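Local coordinates for protein ketosynthase (Streptomyces sp. MSC090213JE08, PDB 6KXF) that probably condenses fatty acyl chains with malonyl units on acyl carrier protein, losing carbon dioxide, to give 3-oxoacyl products, at residues V109-G114 with T165-C170; T13-I18 with G236-E241; I18-T23 with S332-S337; R147-I152 with V161-V166; A213-V218 with G228-E233. All coordinates share one frame; numbering follows the deposited sequence.

Interaction 1. Residues V109-G114 with T165-C170. With DYF ([(3~{R})-2,2-dimethyl-4-[[3-[2-[[(~{E})-oct-2-enoyl]amino]ethylamino]-3-oxidanylidene-propyl]amino]-3-oxidanyl-4-oxidanylidene-butyl] dihydrogen phosphate), chain D.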
# COMPACT_ATOMS: atom_id res chain seq x y z
N VAL A 109 2.45 2.60 -9.29
CA VAL A 109 2.67 1.20 -9.21
C VAL A 109 2.17 0.67 -7.86
O VAL A 109 2.53 1.19 -6.78
CB VAL A 109 4.17 0.88 -9.37
CG1 VAL A 109 4.38 -0.63 -9.32
CG2 VAL A 109 4.74 1.51 -10.64
N GLY A 110 1.38 -0.40 -7.92
CA GLY A 110 0.85 -1.05 -6.72
C GLY A 110 1.76 -2.15 -6.27
O GLY A 110 2.37 -2.83 -7.09
N THR A 111 1.91 -2.32 -4.96
CA THR A 111 2.68 -3.47 -4.46
C THR A 111 2.13 -3.90 -3.11
O THR A 111 1.55 -3.10 -2.42
CB THR A 111 4.19 -3.17 -4.37
OG1 THR A 111 4.96 -4.38 -4.34
CG2 THR A 111 4.57 -2.40 -3.13
N THR A 112 2.29 -5.20 -2.81
CA THR A 112 2.01 -5.81 -1.54
C THR A 112 3.28 -5.92 -0.69
O THR A 112 3.26 -5.53 0.44
CB THR A 112 1.44 -7.22 -1.72
OG1 THR A 112 0.21 -7.12 -2.43
CG2 THR A 112 1.18 -7.93 -0.41
N ASP A 113 4.33 -6.55 -1.25
CA ASP A 113 5.52 -6.99 -0.52
C ASP A 113 6.76 -6.19 -0.95
O ASP A 113 7.77 -6.27 -0.29
CB ASP A 113 5.79 -8.48 -0.75
CG ASP A 113 4.75 -9.39 -0.09
OD1 ASP A 113 4.38 -9.10 1.06
OD2 ASP A 113 4.26 -10.36 -0.75
N GLY A 114 6.70 -5.45 -2.06
CA GLY A 114 7.92 -4.77 -2.60
C GLY A 114 9.12 -5.70 -2.60
O GLY A 114 9.02 -6.87 -3.00
N THR A 165 3.90 4.97 -5.33
CA THR A 165 3.71 3.57 -5.08
C THR A 165 2.54 3.40 -4.11
O THR A 165 2.58 3.89 -2.96
CB THR A 165 4.97 2.91 -4.52
OG1 THR A 165 6.01 3.11 -5.49
CG2 THR A 165 4.75 1.45 -4.24
N VAL A 166 1.48 2.74 -4.59
CA VAL A 166 0.28 2.50 -3.79
C VAL A 166 0.42 1.13 -3.14
O VAL A 166 0.49 0.11 -3.85
CB VAL A 166 -1.00 2.55 -4.64
CG1 VAL A 166 -2.24 2.22 -3.78
CG2 VAL A 166 -1.17 3.90 -5.31
N THR A 167 0.37 1.13 -1.81
CA THR A 167 0.64 -0.01 -0.97
C THR A 167 -0.67 -0.45 -0.30
O THR A 167 -0.76 -0.51 0.95
CB THR A 167 1.77 0.29 0.03
OG1 THR A 167 1.39 1.29 0.97
CG2 THR A 167 3.03 0.77 -0.65
N THR A 168 -1.67 -0.74 -1.14
CA THR A 168 -2.97 -1.33 -0.71
C THR A 168 -3.01 -2.81 -1.09
O THR A 168 -4.07 -3.36 -1.36
CB THR A 168 -4.15 -0.58 -1.30
OG1 THR A 168 -4.08 -0.60 -2.73
CG2 THR A 168 -4.23 0.85 -0.81
N ALA A 169 -1.82 -3.44 -1.09
CA ALA A 169 -1.62 -4.87 -1.08
C ALA A 169 -2.37 -5.50 -2.26
O ALA A 169 -2.13 -5.16 -3.41
CB ALA A 169 -2.03 -5.41 0.28
N CYS A 170 -3.31 -6.42 -2.00
CA CYS A 170 -3.83 -7.27 -3.02
C CYS A 170 -4.86 -6.54 -3.90
O CYS A 170 -5.26 -7.08 -4.86
CB CYS A 170 -4.37 -8.54 -2.37
SG CYS A 170 -2.98 -9.49 -1.71
C29 DYF D . -0.59 -10.18 2.58
C26 DYF D . -3.42 -10.51 -0.13
C25 DYF D . -4.57 -11.08 0.28
O13 DYF D . -8.99 -16.38 4.37
C21 DYF D . -8.12 -10.38 0.42
C17 DYF D . -8.92 -13.88 0.98
O11 DYF D . -9.74 -14.46 7.27
N22 DYF D . -7.12 -10.50 -0.49
C10 DYF D . -9.48 -15.71 6.64
N19 DYF D . -9.19 -12.48 0.92
C30 DYF D . 0.10 -8.87 3.02
C31 DYF D . 1.33 -9.01 3.93
N14 DYF D . -8.79 -14.14 4.76
C28 DYF D . -1.89 -9.85 1.83
C27 DYF D . -2.07 -10.68 0.58
C23 DYF D . -5.81 -10.90 -0.62
C20 DYF D . -8.94 -11.58 -0.19
C16 DYF D . -9.31 -14.40 2.35
C15 DYF D . -8.37 -13.87 3.40
C12 DYF D . -9.07 -15.49 5.17
C01 DYF D . -7.06 -15.55 7.46
C02 DYF D . -8.38 -16.35 7.52
C03 DYF D . -8.09 -17.82 7.14
C04 DYF D . -8.93 -16.35 8.97
O05 DYF D . -10.10 -17.13 9.02
P06 DYF D . -11.61 -16.51 9.32
O07 DYF D . -11.94 -16.81 10.77
O08 DYF D . -12.56 -17.30 8.44
O09 DYF D . -11.67 -14.99 9.29
O18 DYF D . -8.46 -14.58 0.10
O24 DYF D . -5.82 -10.96 -1.83
O HOH W 1 0.85 -3.09 0.39
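Val109 and Gly110 run parallel to Thr165 and Val166, and here the two backbones lie in direct contact. Val166 N bonds to Val109 O at 2.9 Å, and Thr111 N bonds to Val166 O at 3.0 Å. Gly110 CA adds a CA-H...O contact of 3.1 Å to Val166 O. Beside them the methyls Thr111 CG2 and Thr165 CG2 meet at 4.0 Å. Chi1 of Thr111 (-160°) turns OG1 away from this methyl contact, to take the hydrogen of Gly114 N in an ST motif and to bond Ala197 O. A valine in its place would probably leave Gly114 N and Ala197 O without this hydroxyl and the turn at Gly114 free to shift. The loop after strand 161-166 carries the acyl-accepting cysteine in the thiolase-like fold, consistent with Cys170 SG being covalently joined to DYF C26 at 1.9 Å. The backbones separate only around Thr111 and Thr167, where strand pairing stops. Water 1 links the chains here, donating to Thr111 O at 2.9 Å and accepting a weak bond from Ala169 N. They close again at Thr112 and Ala169, and Thr112 CG2 touches DYF C30 of the ligand's acyl tail at 3.7 Å.

Interaction 2. Residues T13-I18 with G236-E241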
# COMPACT_ATOMS: atom_id res chain seq x y z
N THR A 13 -3.72 2.40 -24.30
CA THR A 13 -3.01 2.34 -25.57
C THR A 13 -1.83 1.38 -25.52
O THR A 13 -1.19 1.17 -26.55
CB THR A 13 -2.53 3.75 -25.95
OG1 THR A 13 -1.81 4.33 -24.88
CG2 THR A 13 -3.70 4.65 -26.27
N GLY A 14 -1.51 0.86 -24.33
CA GLY A 14 -0.32 -0.01 -24.15
C GLY A 14 -0.45 -0.95 -22.97
O GLY A 14 -0.89 -0.56 -21.88
N PHE A 15 -0.06 -2.22 -23.17
CA PHE A 15 0.03 -3.21 -22.12
C PHE A 15 1.46 -3.76 -22.07
O PHE A 15 2.02 -4.21 -23.09
CB PHE A 15 -0.98 -4.35 -22.35
CG PHE A 15 -2.46 -4.00 -22.39
CD1 PHE A 15 -3.01 -3.04 -21.56
CD2 PHE A 15 -3.32 -4.68 -23.24
CE1 PHE A 15 -4.37 -2.76 -21.59
CE2 PHE A 15 -4.68 -4.40 -23.27
CZ PHE A 15 -5.21 -3.44 -22.44
N GLY A 16 2.07 -3.72 -20.87
CA GLY A 16 3.31 -4.37 -20.52
C GLY A 16 3.03 -5.50 -19.54
O GLY A 16 2.43 -5.26 -18.47
N VAL A 17 3.43 -6.72 -19.91
CA VAL A 17 3.08 -7.91 -19.14
C VAL A 17 4.33 -8.74 -18.90
O VAL A 17 5.01 -9.16 -19.91
CB VAL A 17 2.04 -8.78 -19.87
CG1 VAL A 17 1.78 -10.05 -19.08
CG2 VAL A 17 0.75 -8.03 -20.13
N ILE A 18 4.63 -8.96 -17.62
CA ILE A 18 5.58 -10.01 -17.17
C ILE A 18 4.80 -10.93 -16.22
O ILE A 18 4.47 -10.53 -15.09
CB ILE A 18 6.83 -9.41 -16.51
CG1 ILE A 18 7.62 -8.59 -17.54
CG2 ILE A 18 7.70 -10.50 -15.88
CD1 ILE A 18 8.67 -7.71 -16.94
N GLY A 236 2.18 -5.93 -14.33
CA GLY A 236 1.38 -5.45 -15.39
C GLY A 236 1.40 -3.94 -15.34
O GLY A 236 1.17 -3.38 -14.25
N ILE A 237 1.74 -3.29 -16.45
CA ILE A 237 1.68 -1.84 -16.53
C ILE A 237 0.81 -1.48 -17.71
O ILE A 237 0.92 -2.10 -18.78
CB ILE A 237 3.10 -1.23 -16.64
CG1 ILE A 237 3.99 -1.57 -15.44
CG2 ILE A 237 3.04 0.24 -16.93
CD1 ILE A 237 3.61 -0.92 -14.09
N LEU A 238 -0.14 -0.57 -17.49
CA LEU A 238 -1.06 -0.10 -18.47
C LEU A 238 -0.73 1.36 -18.82
O LEU A 238 -0.51 2.16 -17.90
CB LEU A 238 -2.48 -0.21 -17.90
CG LEU A 238 -3.01 -1.62 -17.63
CD1 LEU A 238 -2.51 -2.14 -16.29
CD2 LEU A 238 -4.53 -1.67 -17.69
N VAL A 239 -0.74 1.70 -20.12
CA VAL A 239 -0.68 3.11 -20.56
C VAL A 239 -2.11 3.62 -20.64
O VAL A 239 -2.92 3.17 -21.48
CB VAL A 239 0.08 3.32 -21.89
CG1 VAL A 239 0.15 4.80 -22.29
CG2 VAL A 239 1.48 2.74 -21.82
N LEU A 240 -2.43 4.56 -19.74
CA LEU A 240 -3.68 5.30 -19.77
C LEU A 240 -3.37 6.62 -20.45
O LEU A 240 -2.33 7.19 -20.14
CB LEU A 240 -4.21 5.54 -18.35
CG LEU A 240 -4.94 4.38 -17.68
CD1 LEU A 240 -3.97 3.26 -17.35
CD2 LEU A 240 -5.65 4.86 -16.41
N GLU A 241 -4.27 7.07 -21.33
CA GLU A 241 -3.99 8.20 -22.19
C GLU A 241 -5.32 8.90 -22.49
O GLU A 241 -6.33 8.23 -22.61
CB GLU A 241 -3.28 7.66 -23.43
CG GLU A 241 -2.80 8.73 -24.39
CD GLU A 241 -1.86 8.25 -25.49
OE1 GLU A 241 -1.58 7.03 -25.56
OE2 GLU A 241 -1.42 9.11 -26.28
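Thr13 and Glu241 are brought together by two torsions: chi1 of 53° sets Thr13 OG1 between its backbone N and carbonyl carbon, and chi1 of -175° sends the extended Glu241 side chain across it at about a right angle. Thr13 OG1 donates to Glu241 OE1 at 2.8 Å, nearly in line with the carboxylate C-O bond, and the Thr13 methyl lies against the same oxygen. Further along, the strands 10-19 and 234-242 run antiparallel as neighbours in the core sheet of the thiolase-like fold. Gly16 and Ile237 form a hydrogen-bonded pair, with Gly16 N to Ile237 O and Ile237 N to Gly16 O each 2.9 Å. Val239 N reaches Gly14 O at 2.9 Å, and Thr13 N reaches Val239 O at 3.0 Å. On one face Leu238 CD2 approaches Phe15 CE1 obliquely at 4.1 Å; the Phe15 ring also stacks with His254, and helix 341-355 packs over this face. On the other face lies Val239, whose CG2 stands so near Gly14 that a CB there would collide with it. Gly14 N is buried with no partner in the model. The Glu241 carboxylate is better provided for: Arg249 forms a salt bridge to OE1 and Ser245 bonds OE2, so its buried charge is probably well balanced, with Thr13 supplying one more donor.

Interaction 3. Residues I18-T23 with S332-S337. With DYF ([(3~{R})-2,2-dimethyl-4-[[3-[2-[[(~{E})-oct-2-enoyl]amino]ethylamino]-3-oxidanylidene-propyl]amino]-3-oxidanyl-4-oxidanylidene-butyl] dihydrogen phosphate), chain D.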
# COMPACT_ATOMS: atom_id res chain seq x y z
N ILE A 18 4.63 -8.96 -17.62
CA ILE A 18 5.58 -10.01 -17.17
C ILE A 18 4.80 -10.93 -16.22
O ILE A 18 4.47 -10.53 -15.09
CB ILE A 18 6.83 -9.41 -16.51
CG1 ILE A 18 7.62 -8.59 -17.54
CG2 ILE A 18 7.70 -10.50 -15.88
CD1 ILE A 18 8.67 -7.71 -16.94
N SER A 19 4.47 -12.15 -16.70
CA SER A 19 3.63 -13.06 -15.94
C SER A 19 4.16 -14.49 -16.00
O SER A 19 5.03 -14.81 -16.79
CB SER A 19 2.19 -13.02 -16.41
OG SER A 19 2.02 -13.75 -17.63
N SER A 20 3.57 -15.34 -15.16
CA SER A 20 3.86 -16.78 -15.07
C SER A 20 3.32 -17.57 -16.28
O SER A 20 3.62 -18.75 -16.42
CB SER A 20 3.33 -17.34 -13.76
OG SER A 20 1.91 -17.25 -13.72
N ILE A 21 2.48 -16.95 -17.12
CA ILE A 21 1.91 -17.62 -18.28
C ILE A 21 2.28 -16.90 -19.57
O ILE A 21 1.65 -17.14 -20.60
CB ILE A 21 0.37 -17.78 -18.17
CG1 ILE A 21 -0.37 -16.45 -18.30
CG2 ILE A 21 0.01 -18.54 -16.91
CD1 ILE A 21 -1.84 -16.57 -18.52
N GLY A 22 3.27 -16.00 -19.53
CA GLY A 22 3.74 -15.28 -20.72
C GLY A 22 4.31 -13.90 -20.43
O GLY A 22 3.82 -13.17 -19.55
N THR A 23 5.33 -13.53 -21.22
CA THR A 23 5.95 -12.21 -21.24
C THR A 23 5.54 -11.50 -22.54
O THR A 23 5.72 -12.04 -23.61
CB THR A 23 7.47 -12.33 -21.04
OG1 THR A 23 7.57 -12.70 -19.67
CG2 THR A 23 8.25 -11.06 -21.29
N SER A 332 -6.88 -18.52 -11.21
CA SER A 332 -6.85 -19.98 -11.51
C SER A 332 -5.60 -20.33 -12.36
O SER A 332 -5.00 -21.39 -12.21
CB SER A 332 -8.12 -20.44 -12.19
OG SER A 332 -8.28 -19.86 -13.47
N MET A 333 -5.22 -19.41 -13.26
CA MET A 333 -4.08 -19.60 -14.17
C MET A 333 -2.80 -19.00 -13.57
O MET A 333 -1.77 -19.61 -13.61
CB MET A 333 -4.37 -18.95 -15.52
CG MET A 333 -5.47 -19.63 -16.30
SD MET A 333 -5.88 -18.76 -17.83
CE MET A 333 -7.11 -17.62 -17.18
N LEU A 334 -2.88 -17.77 -13.04
CA LEU A 334 -1.66 -16.97 -12.64
C LEU A 334 -1.19 -17.29 -11.22
O LEU A 334 -0.10 -16.90 -10.85
CB LEU A 334 -2.01 -15.48 -12.68
CG LEU A 334 -2.17 -14.90 -14.09
CD1 LEU A 334 -2.39 -13.38 -14.01
CD2 LEU A 334 -0.96 -15.24 -14.94
N GLY A 335 -2.05 -17.91 -10.40
CA GLY A 335 -1.87 -17.83 -8.97
C GLY A 335 -2.09 -16.41 -8.49
O GLY A 335 -2.63 -15.57 -9.23
N HIS A 336 -1.68 -16.13 -7.25
CA HIS A 336 -1.94 -14.80 -6.67
C HIS A 336 -0.68 -13.95 -6.80
O HIS A 336 0.27 -14.10 -6.04
CB HIS A 336 -2.44 -14.92 -5.22
CG HIS A 336 -3.07 -13.67 -4.67
ND1 HIS A 336 -2.81 -12.43 -5.18
CD2 HIS A 336 -3.88 -13.48 -3.62
CE1 HIS A 336 -3.49 -11.52 -4.52
NE2 HIS A 336 -4.15 -12.14 -3.53
N SER A 337 -0.66 -13.05 -7.79
CA SER A 337 0.50 -12.16 -8.00
C SER A 337 0.43 -10.88 -7.14
O SER A 337 1.13 -9.92 -7.36
CB SER A 337 0.66 -11.84 -9.46
OG SER A 337 -0.51 -11.31 -10.03
C29 DYF D . -0.59 -10.18 2.58
C26 DYF D . -3.42 -10.51 -0.13
C25 DYF D . -4.57 -11.08 0.28
O13 DYF D . -8.99 -16.38 4.37
C21 DYF D . -8.12 -10.38 0.42
C17 DYF D . -8.92 -13.88 0.98
O11 DYF D . -9.74 -14.46 7.27
N22 DYF D . -7.12 -10.50 -0.49
C10 DYF D . -9.48 -15.71 6.64
N19 DYF D . -9.19 -12.48 0.92
C30 DYF D . 0.10 -8.87 3.02
C31 DYF D . 1.33 -9.01 3.93
N14 DYF D . -8.79 -14.14 4.76
C28 DYF D . -1.89 -9.85 1.83
C27 DYF D . -2.07 -10.68 0.58
C23 DYF D . -5.81 -10.90 -0.62
C20 DYF D . -8.94 -11.58 -0.19
C16 DYF D . -9.31 -14.40 2.35
C15 DYF D . -8.37 -13.87 3.40
C12 DYF D . -9.07 -15.49 5.17
C01 DYF D . -7.06 -15.55 7.46
C02 DYF D . -8.38 -16.35 7.52
C03 DYF D . -8.09 -17.82 7.14
C04 DYF D . -8.93 -16.35 8.97
O05 DYF D . -10.10 -17.13 9.02
P06 DYF D . -11.61 -16.51 9.32
O07 DYF D . -11.94 -16.81 10.77
O08 DYF D . -12.56 -17.30 8.44
O09 DYF D . -11.67 -14.99 9.29
O18 DYF D . -8.46 -14.58 0.10
O24 DYF D . -5.82 -10.96 -1.83
O HOH W 2 2.08 -15.59 -11.15
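Ile21 and Leu334 meet almost at right angles. Chi1 of Ile21 (70°) swings CG1 toward the helix, to 3.6 Å from Leu334 CD2. That one leucine methyl also receives Ser20 OG at 3.7 Å and Ser19 CB at 4.1 Å, so three successive residues, Ser19 to Ile21, gather round it. They belong to a type I beta turn from Ser19 to Gly22, shaped from within by Ser19 OG, which donates to Gly22 O at 2.7 Å, in the carbonyl plane on a lone pair, and accepts from Ile21 N as an ST turn. Polar groups meet across the contact through water 2, which lies 2.6 Å from Leu334 O and 3.1 Å from Ser20 OG. Past Gly335, with its positive phi, the His336 ring presents an edge to the ligand: NE2 donates to DYF O24 at 2.7 Å in a nearly straight bond (175°), while ND1 is bonded to Met338 N. This is consistent with the active-site histidine of the ketosynthase family. The turn joining strands 10-19 and 22-23 meets helix 25-34 through Tyr28 and helix 331-334 through Leu334, whose side chain also touches Leu344 of helix 341-355.

Interaction 4. Residues R147-I152 with V161-V166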
# COMPACT_ATOMS: atom_id res chain seq x y z
N ARG A 147 10.50 3.42 -4.31
CA ARG A 147 11.50 3.18 -5.39
C ARG A 147 10.87 2.47 -6.60
O ARG A 147 11.30 2.68 -7.73
CB ARG A 147 12.66 2.37 -4.80
CG ARG A 147 13.81 2.11 -5.76
CD ARG A 147 15.02 1.53 -5.04
NE ARG A 147 15.66 2.55 -4.22
CZ ARG A 147 16.84 3.08 -4.51
NH1 ARG A 147 17.63 2.51 -5.41
NH2 ARG A 147 17.24 4.16 -3.87
N LEU A 148 9.82 1.66 -6.39
CA LEU A 148 9.21 0.89 -7.47
C LEU A 148 8.63 1.82 -8.53
O LEU A 148 8.62 1.43 -9.67
CB LEU A 148 8.10 -0.06 -6.98
CG LEU A 148 8.54 -1.13 -5.97
CD1 LEU A 148 7.32 -1.93 -5.51
CD2 LEU A 148 9.60 -2.05 -6.54
N SER A 149 8.16 3.02 -8.15
CA SER A 149 7.62 3.93 -9.14
C SER A 149 8.68 4.96 -9.62
O SER A 149 8.72 5.30 -10.81
CB SER A 149 6.35 4.60 -8.60
OG SER A 149 6.60 5.22 -7.34
N THR A 150 9.57 5.43 -8.74
CA THR A 150 10.58 6.43 -9.16
C THR A 150 11.56 5.81 -10.18
O THR A 150 12.00 6.49 -11.09
CB THR A 150 11.32 7.06 -7.97
OG1 THR A 150 11.98 6.03 -7.24
CG2 THR A 150 10.41 7.80 -7.03
N VAL A 151 11.88 4.53 -10.06
CA VAL A 151 12.87 3.94 -11.01
C VAL A 151 12.31 3.91 -12.44
O VAL A 151 13.07 4.01 -13.39
CB VAL A 151 13.41 2.56 -10.61
CG1 VAL A 151 14.36 2.66 -9.44
CG2 VAL A 151 12.28 1.55 -10.35
N ILE A 152 10.98 3.80 -12.60
CA ILE A 152 10.39 3.85 -13.90
C ILE A 152 10.68 5.22 -14.52
O ILE A 152 11.13 5.29 -15.70
CB ILE A 152 8.90 3.51 -13.87
CG1 ILE A 152 8.69 2.11 -13.30
CG2 ILE A 152 8.28 3.65 -15.24
CD1 ILE A 152 7.23 1.77 -13.15
N VAL A 161 7.14 13.94 -13.30
CA VAL A 161 6.32 12.81 -12.98
C VAL A 161 5.99 12.85 -11.49
O VAL A 161 6.86 13.11 -10.67
CB VAL A 161 7.05 11.52 -13.37
CG1 VAL A 161 6.42 10.28 -12.77
CG2 VAL A 161 7.12 11.39 -14.88
N GLU A 162 4.74 12.57 -11.19
CA GLU A 162 4.31 12.19 -9.86
C GLU A 162 4.41 10.66 -9.79
O GLU A 162 3.61 9.96 -10.46
CB GLU A 162 2.88 12.73 -9.62
CG GLU A 162 2.24 12.18 -8.36
CD GLU A 162 0.78 12.59 -8.15
OE1 GLU A 162 0.15 13.10 -9.14
OE2 GLU A 162 0.27 12.37 -7.03
N ALA A 163 5.39 10.17 -9.03
CA ALA A 163 5.70 8.77 -8.94
C ALA A 163 5.25 8.27 -7.58
O ALA A 163 5.96 8.46 -6.54
CB ALA A 163 7.18 8.54 -9.16
N THR A 164 4.08 7.63 -7.58
CA THR A 164 3.44 7.12 -6.35
C THR A 164 3.37 5.58 -6.38
O THR A 164 2.80 4.97 -7.33
CB THR A 164 2.02 7.70 -6.18
OG1 THR A 164 2.09 9.11 -6.33
CG2 THR A 164 1.41 7.31 -4.86
N THR A 165 3.90 4.97 -5.33
CA THR A 165 3.71 3.57 -5.08
C THR A 165 2.54 3.40 -4.11
O THR A 165 2.58 3.89 -2.96
CB THR A 165 4.97 2.91 -4.52
OG1 THR A 165 6.01 3.11 -5.49
CG2 THR A 165 4.75 1.45 -4.24
N VAL A 166 1.48 2.74 -4.59
CA VAL A 166 0.28 2.50 -3.79
C VAL A 166 0.42 1.13 -3.14
O VAL A 166 0.49 0.11 -3.85
CB VAL A 166 -1.00 2.55 -4.64
CG1 VAL A 166 -2.24 2.22 -3.78
CG2 VAL A 166 -1.17 3.90 -5.31
O HOH W 3 7.37 6.93 -4.98
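Ala163 is where strand 161-166 first meets helix 147-156. Its CB points at the helix, lying 3.9 Å from Thr150 CG2 and 3.8 Å from Ser149 OG. A bound water serves the carbonyl of Ala163: water 3 donates to Ala163 O at 2.6 Å and lies 3.0 Å from Ser149 OG, bridging serine and strand. At Thr164 the side chain turns away, and the strand comes to the helix through its backbone, with Thr164 C 3.4 Å from Ser149 OG. Helix and strand, running at 149° to each other, form the closing part of a beta-alpha-beta crossover: strand 105-110 is followed by helices, the last of them this one, and strand 161-166 then lies parallel to strand 105-110. At Thr165 the side chain again points to the helix, and its OG1 stands 2.9 Å from Ser149 OG, with Leu148 CB at 4.1 Å. Chi1 of Ser149 (54°) tucks OG over its own backbone, on the side of the strand; Gly146 O is a further partner of that hydroxyl, as Ala145 O is of Thr165 OG1. A neighbouring subunit packs on the strand as well, with its Val259 against Ala163 and its Val174 against Thr164.

Interaction 5. Residues A213-V218 with G228-E233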
# COMPACT_ATOMS: atom_id res chain seq x y z
N ALA A 213 -4.01 -21.15 3.93
CA ALA A 213 -4.63 -20.64 2.71
C ALA A 213 -3.76 -20.92 1.48
O ALA A 213 -3.97 -20.35 0.43
CB ALA A 213 -4.91 -19.17 2.87
N LEU A 214 -2.78 -21.80 1.61
CA LEU A 214 -1.92 -22.24 0.53
C LEU A 214 -2.41 -23.62 0.07
O LEU A 214 -2.45 -24.52 0.85
CB LEU A 214 -0.51 -22.30 1.12
CG LEU A 214 0.68 -22.22 0.19
CD1 LEU A 214 0.68 -20.93 -0.60
CD2 LEU A 214 1.94 -22.33 1.03
N THR A 215 -2.84 -23.75 -1.19
CA THR A 215 -3.28 -25.04 -1.72
C THR A 215 -2.15 -26.06 -1.63
O THR A 215 -0.99 -25.78 -1.90
CB THR A 215 -3.82 -24.92 -3.16
OG1 THR A 215 -4.33 -26.18 -3.60
CG2 THR A 215 -2.77 -24.47 -4.17
N PRO A 216 -2.45 -27.34 -1.31
CA PRO A 216 -1.46 -28.40 -1.49
C PRO A 216 -1.26 -28.81 -2.96
O PRO A 216 -0.33 -29.54 -3.24
CB PRO A 216 -2.06 -29.57 -0.69
CG PRO A 216 -3.56 -29.36 -0.85
CD PRO A 216 -3.73 -27.84 -0.79
N ASP A 217 -2.12 -28.37 -3.90
CA ASP A 217 -1.99 -28.82 -5.28
C ASP A 217 -2.17 -27.65 -6.26
O ASP A 217 -1.21 -27.03 -6.64
CB ASP A 217 -2.90 -30.01 -5.62
CG ASP A 217 -4.30 -30.02 -5.00
OD1 ASP A 217 -5.03 -29.02 -5.13
OD2 ASP A 217 -4.65 -31.04 -4.41
N VAL A 218 -3.42 -27.38 -6.67
CA VAL A 218 -3.70 -26.35 -7.64
C VAL A 218 -4.75 -25.40 -7.05
O VAL A 218 -5.44 -25.72 -6.06
CB VAL A 218 -4.16 -26.98 -8.98
CG1 VAL A 218 -3.09 -27.92 -9.53
CG2 VAL A 218 -5.47 -27.72 -8.83
N GLY A 228 -7.25 -22.99 -1.34
CA GLY A 228 -6.45 -21.74 -1.25
C GLY A 228 -5.62 -21.47 -2.50
O GLY A 228 -5.85 -22.05 -3.58
N ILE A 229 -4.61 -20.60 -2.31
CA ILE A 229 -3.82 -19.90 -3.36
C ILE A 229 -2.52 -20.66 -3.65
O ILE A 229 -2.05 -21.49 -2.85
CB ILE A 229 -3.47 -18.46 -2.92
CG1 ILE A 229 -2.28 -18.42 -1.95
CG2 ILE A 229 -4.67 -17.78 -2.31
CD1 ILE A 229 -1.61 -17.06 -1.79
N LEU A 230 -1.89 -20.29 -4.76
CA LEU A 230 -0.46 -20.40 -4.90
C LEU A 230 0.03 -18.96 -4.96
O LEU A 230 -0.72 -18.12 -5.43
CB LEU A 230 -0.05 -21.14 -6.18
CG LEU A 230 -0.39 -22.62 -6.24
CD1 LEU A 230 -0.28 -23.12 -7.66
CD2 LEU A 230 0.50 -23.43 -5.32
N THR A 231 1.22 -18.70 -4.43
CA THR A 231 1.83 -17.38 -4.54
C THR A 231 2.34 -17.18 -5.97
O THR A 231 2.77 -18.12 -6.65
CB THR A 231 2.93 -17.17 -3.49
OG1 THR A 231 4.01 -18.06 -3.74
CG2 THR A 231 2.43 -17.33 -2.07
N GLY A 232 2.24 -15.94 -6.44
CA GLY A 232 2.65 -15.55 -7.74
C GLY A 232 3.44 -14.26 -7.71
O GLY A 232 3.75 -13.73 -6.66
N GLU A 233 3.78 -13.78 -8.90
CA GLU A 233 4.55 -12.59 -9.11
C GLU A 233 4.41 -12.09 -10.55
O GLU A 233 3.76 -12.71 -11.39
CB GLU A 233 6.01 -12.88 -8.83
CG GLU A 233 6.65 -13.88 -9.79
CD GLU A 233 8.17 -14.05 -9.63
OE1 GLU A 233 8.75 -13.50 -8.67
OE2 GLU A 233 8.78 -14.70 -10.50
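Leu214 and Ile229 form a single backbone bridge within the loop between helix 202-210 and strand 234-242, next to an ST turn at Thr215. The Ala213 side chain is about 5 Å from the bound DYF, so the loop lies beside the ligand. Backbone bonds come first: Ile229 N donates to Ala213 O at 2.8 Å (169°), and Thr215 N to Ile229 O at 2.9 Å. Gly228 CA touches Ala213 O at 3.3 Å, so close that a CB there would collide with it. The Leu214 and Ile229 side chains cross obliquely, Leu214 CD1 to Ile229 CG1 4.1 Å, where Phe205 and Phe208 also pack, and Thr215 CG2 presses on Leu230 CD2 at 3.6 Å. Chi1 of Thr215 (-176°) puts this methyl toward Leu230 while OG1 swings back to its own chain. With an alanine here, Asp217 N and Val218 O would probably lose their common hydroxyl partner, and a gap would open beside Leu230. Polar side-chain bonds close the turn: Thr215 OG1 accepts from Asp217 N, and Asp217 OD1 takes Val218 N on its anti lone pair. Thr215 OG1 also donates to Val218 O at 2.7 Å, from 50° out of the carbonyl plane.

In the fold
Interactions 1 to 4 all reach the central mixed sheet. Interaction 4 shares strand 161-166 with interaction 1, their centres 11 Å apart, and lies with it inside the chain loop closed by interaction 2. Interactions 2 and 3 share Ile18 on strand 10-19 and cross along the chain. Interaction 5 follows interactions 1 and 4 in sequence, its centre about 29 Å from that of interaction 4 but about 12 Å from that of interaction 3, where His336 probably bonds Leu230 and Gly232 through the backbone. Interactions 1 and 3 meet at the ligand, Cys170 SG lying 3.4 Å from His336 NE2, and interaction 5 lies beside it; interactions 2 and 4 build the sheet and its helix cover behind.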